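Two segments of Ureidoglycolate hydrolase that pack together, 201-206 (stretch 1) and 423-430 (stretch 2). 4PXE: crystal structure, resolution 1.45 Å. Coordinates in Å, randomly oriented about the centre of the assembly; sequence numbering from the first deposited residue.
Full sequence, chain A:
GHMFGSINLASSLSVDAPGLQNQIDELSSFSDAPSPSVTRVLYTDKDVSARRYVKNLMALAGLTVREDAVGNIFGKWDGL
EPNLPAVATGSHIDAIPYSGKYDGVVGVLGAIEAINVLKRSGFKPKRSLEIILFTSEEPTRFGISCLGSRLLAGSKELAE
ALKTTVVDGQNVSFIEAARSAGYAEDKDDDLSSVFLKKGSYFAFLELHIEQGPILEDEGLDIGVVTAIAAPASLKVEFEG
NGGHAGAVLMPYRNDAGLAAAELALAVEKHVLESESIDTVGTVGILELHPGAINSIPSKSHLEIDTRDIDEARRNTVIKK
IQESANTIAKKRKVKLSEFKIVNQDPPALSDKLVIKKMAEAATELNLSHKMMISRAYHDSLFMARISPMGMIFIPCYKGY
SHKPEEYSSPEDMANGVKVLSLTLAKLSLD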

# COMPACT_ATOMS: atom_id res chain seq x y z
N TYR A 201 40.54 9.61 -8.46
CA TYR A 201 40.82 8.21 -8.78
C TYR A 201 41.35 8.11 -10.20
O TYR A 201 40.86 8.81 -11.10
N PHE A 202 42.33 7.24 -10.42
CA PHE A 202 42.87 6.96 -11.75
C PHE A 202 41.81 6.31 -12.65
O PHE A 202 41.69 6.66 -13.82
N ALA A 203 41.04 5.38 -12.08
CA ALA A 203 39.94 4.75 -12.79
C ALA A 203 39.02 4.16 -11.74
O ALA A 203 39.42 3.96 -10.59
N PHE A 204 37.77 3.89 -12.15
CA PHE A 204 36.80 3.18 -11.32
C PHE A 204 36.21 2.00 -12.10
O PHE A 204 35.74 2.16 -13.22
N LEU A 205 36.24 0.81 -11.49
CA LEU A 205 35.70 -0.40 -12.11
C LEU A 205 34.59 -0.98 -11.26
O LEU A 205 34.71 -1.02 -10.04
N GLU A 206 33.52 -1.46 -11.89
CA GLU A 206 32.47 -2.17 -11.15
C GLU A 206 32.20 -3.54 -11.76
O GLU A 206 31.88 -3.65 -12.94
N THR A 423 42.60 -6.68 -14.11
CA THR A 423 42.41 -5.31 -14.59
C THR A 423 42.89 -4.29 -13.56
O THR A 423 43.55 -3.31 -13.91
N LEU A 424 42.58 -4.52 -12.28
CA LEU A 424 43.08 -3.66 -11.20
C LEU A 424 44.60 -3.62 -11.21
O LEU A 424 45.20 -2.55 -11.06
N ALA A 425 45.21 -4.79 -11.36
CA ALA A 425 46.66 -4.93 -11.35
C ALA A 425 47.27 -4.15 -12.51
O ALA A 425 48.25 -3.40 -12.32
N LYS A 426 46.71 -4.33 -13.70
CA LYS A 426 47.22 -3.64 -14.88
C LYS A 426 47.12 -2.13 -14.73
O LYS A 426 48.07 -1.39 -15.03
N LEU A 427 45.99 -1.65 -14.25
CA LEU A 427 45.79 -0.22 -14.05
C LEU A 427 46.70 0.34 -12.95
O LEU A 427 47.19 1.46 -13.06
N SER A 428 46.92 -0.44 -11.90
CA SER A 428 47.78 -0.01 -10.79
C SER A 428 49.20 0.30 -11.27
O SER A 428 49.84 1.21 -10.76
N LEU A 429 49.66 -0.45 -12.26
CA LEU A 429 51.03 -0.30 -12.75
C LEU A 429 51.16 0.70 -13.90
O LEU A 429 52.28 1.04 -14.31
N ASP A 430 50.03 1.19 -14.41
CA ASP A 430 50.04 2.09 -15.57
C ASP A 430 50.36 3.53 -15.20
O ASP A 430 50.95 3.79 -14.15
OXT ASP A 430 50.02 4.47 -15.93

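The last helix of the chain lies almost exactly antiparallel to the strand that ends stretch 1, with the two axes 10.3 Å apart at closest approach. That spacing leaves room for one interlocked layer of side chains, and no hydrogen bond crosses it; shape and apolar contact do the work.

From the strand, Leu-205 and Ala-203 point toward the helix, while Phe-204 between them points away, as strand alternation requires. From the helix, Thr-423 and Leu-427, one turn apart, point toward the strand. Leu-424 leaves its backbone sideways, but its m,t rotamer brings its end nearer.

Leu-205 is the main bump. In an m,t rotamer (chi1 -43°), it reaches into the hollow bounded by Thr-423, Leu-424 and Leu-427. Its CD1 lies 3.7 Å from Thr-423 CG2 and 3.8 Å from Leu-424 CD2, while its CD2 meets Leu-427 CD1 at 3.9 Å. A leucine suits this place because its forked, wholly apolar end is broad enough to fill a hollow lined by methyl groups; Leu-205 CD1 and CD2 both pack against Leu-427 CD1, CD1 at 4.1 Å. Thr-423, chi1 m, offers its methyl here, and its OG1 is hydrogen-bonded elsewhere in the structure.

Leu-427, also m,t, is the answering bump. Its CD1 fits between Leu-205 and the small Ala-203, whose CB is 4.1 Å from Leu-427 CD1. Alanine's short side chain leaves space for the leucine to approach while still giving it a methyl to pack against.

At Phe-202 the chain turns a corner, and the t rotamer carries the ring across to the end of the helix. Phe-202 CE2 lies 4.1 Å from Leu-427 CD2 and 3.6 Å from Leu-427 O, which accepts a backbone hydrogen bond from Asp-430 N. Phe-202 CZ comes within 3.9 Å of Asp-430 OXT, part of the terminal carboxylate. The broad ring thus covers a partly exposed margin, meeting both oxygens obliquely.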

# COMPACT_ATOMS: atom_id res chain seq x y z
CB TYR A 201 39.56 7.36 -8.66
CG TYR A 201 39.12 7.06 -7.24
CD1 TYR A 201 40.01 6.53 -6.32
CD2 TYR A 201 37.82 7.31 -6.83
CE1 TYR A 201 39.62 6.25 -5.02
CE2 TYR A 201 37.41 7.03 -5.53
CZ TYR A 201 38.32 6.50 -4.63
OH TYR A 201 37.91 6.22 -3.34
CB PHE A 202 44.10 6.05 -11.62
CG PHE A 202 44.82 5.78 -12.92
CD1 PHE A 202 45.48 6.80 -13.59
CD2 PHE A 202 44.88 4.50 -13.43
CE1 PHE A 202 46.16 6.54 -14.77
CE2 PHE A 202 45.57 4.23 -14.61
CZ PHE A 202 46.21 5.26 -15.28
CB ALA A 203 40.44 3.65 -13.72
CB PHE A 204 35.65 4.09 -10.87
CG PHE A 204 34.56 3.35 -10.15
CD1 PHE A 204 34.71 3.02 -8.82
CD2 PHE A 204 33.43 2.92 -10.82
CE1 PHE A 204 33.74 2.29 -8.15
CE2 PHE A 204 32.46 2.19 -10.16
CZ PHE A 204 32.62 1.88 -8.83
CB LEU A 205 36.80 -1.47 -12.19
CG LEU A 205 38.18 -1.04 -12.63
CD1 LEU A 205 39.11 -2.25 -12.59
CD2 LEU A 205 38.13 -0.44 -14.02
CB GLU A 206 31.19 -1.34 -11.13
CG GLU A 206 30.06 -1.97 -10.31
CD GLU A 206 28.90 -1.03 -10.01
OE1 GLU A 206 28.85 0.10 -10.58
OE2 GLU A 206 28.04 -1.41 -9.20
CB THR A 423 40.93 -5.04 -14.97
OG1 THR A 423 40.48 -6.02 -15.92
CG2 THR A 423 40.80 -3.66 -15.60
CB LEU A 424 42.62 -4.19 -9.83
CG LEU A 424 41.15 -3.98 -9.46
CD1 LEU A 424 40.84 -4.78 -8.21
CD2 LEU A 424 40.84 -2.50 -9.25
CB ALA A 425 47.05 -6.40 -11.44
CB LYS A 426 46.49 -4.09 -16.14
CG LYS A 426 46.77 -5.53 -16.54
CD LYS A 426 45.94 -5.92 -17.77
CE LYS A 426 46.27 -7.34 -18.22
NZ LYS A 426 47.71 -7.50 -18.58
CB LEU A 427 44.33 0.08 -13.76
CG LEU A 427 43.42 -0.17 -14.96
CD1 LEU A 427 41.95 -0.08 -14.57
CD2 LEU A 427 43.73 0.82 -16.08
CB SER A 428 47.81 -1.07 -9.68
OG SER A 428 48.75 -0.72 -8.67
CB LEU A 429 51.59 -1.67 -13.16
CG LEU A 429 51.60 -2.76 -12.09
CD1 LEU A 429 52.31 -4.01 -12.59
CD2 LEU A 429 52.22 -2.26 -10.79
CB ASP A 430 48.69 2.04 -16.30
CG ASP A 430 48.86 1.90 -17.79
OD1 ASP A 430 49.72 1.09 -18.21
OD2 ASP A 430 48.14 2.59 -18.54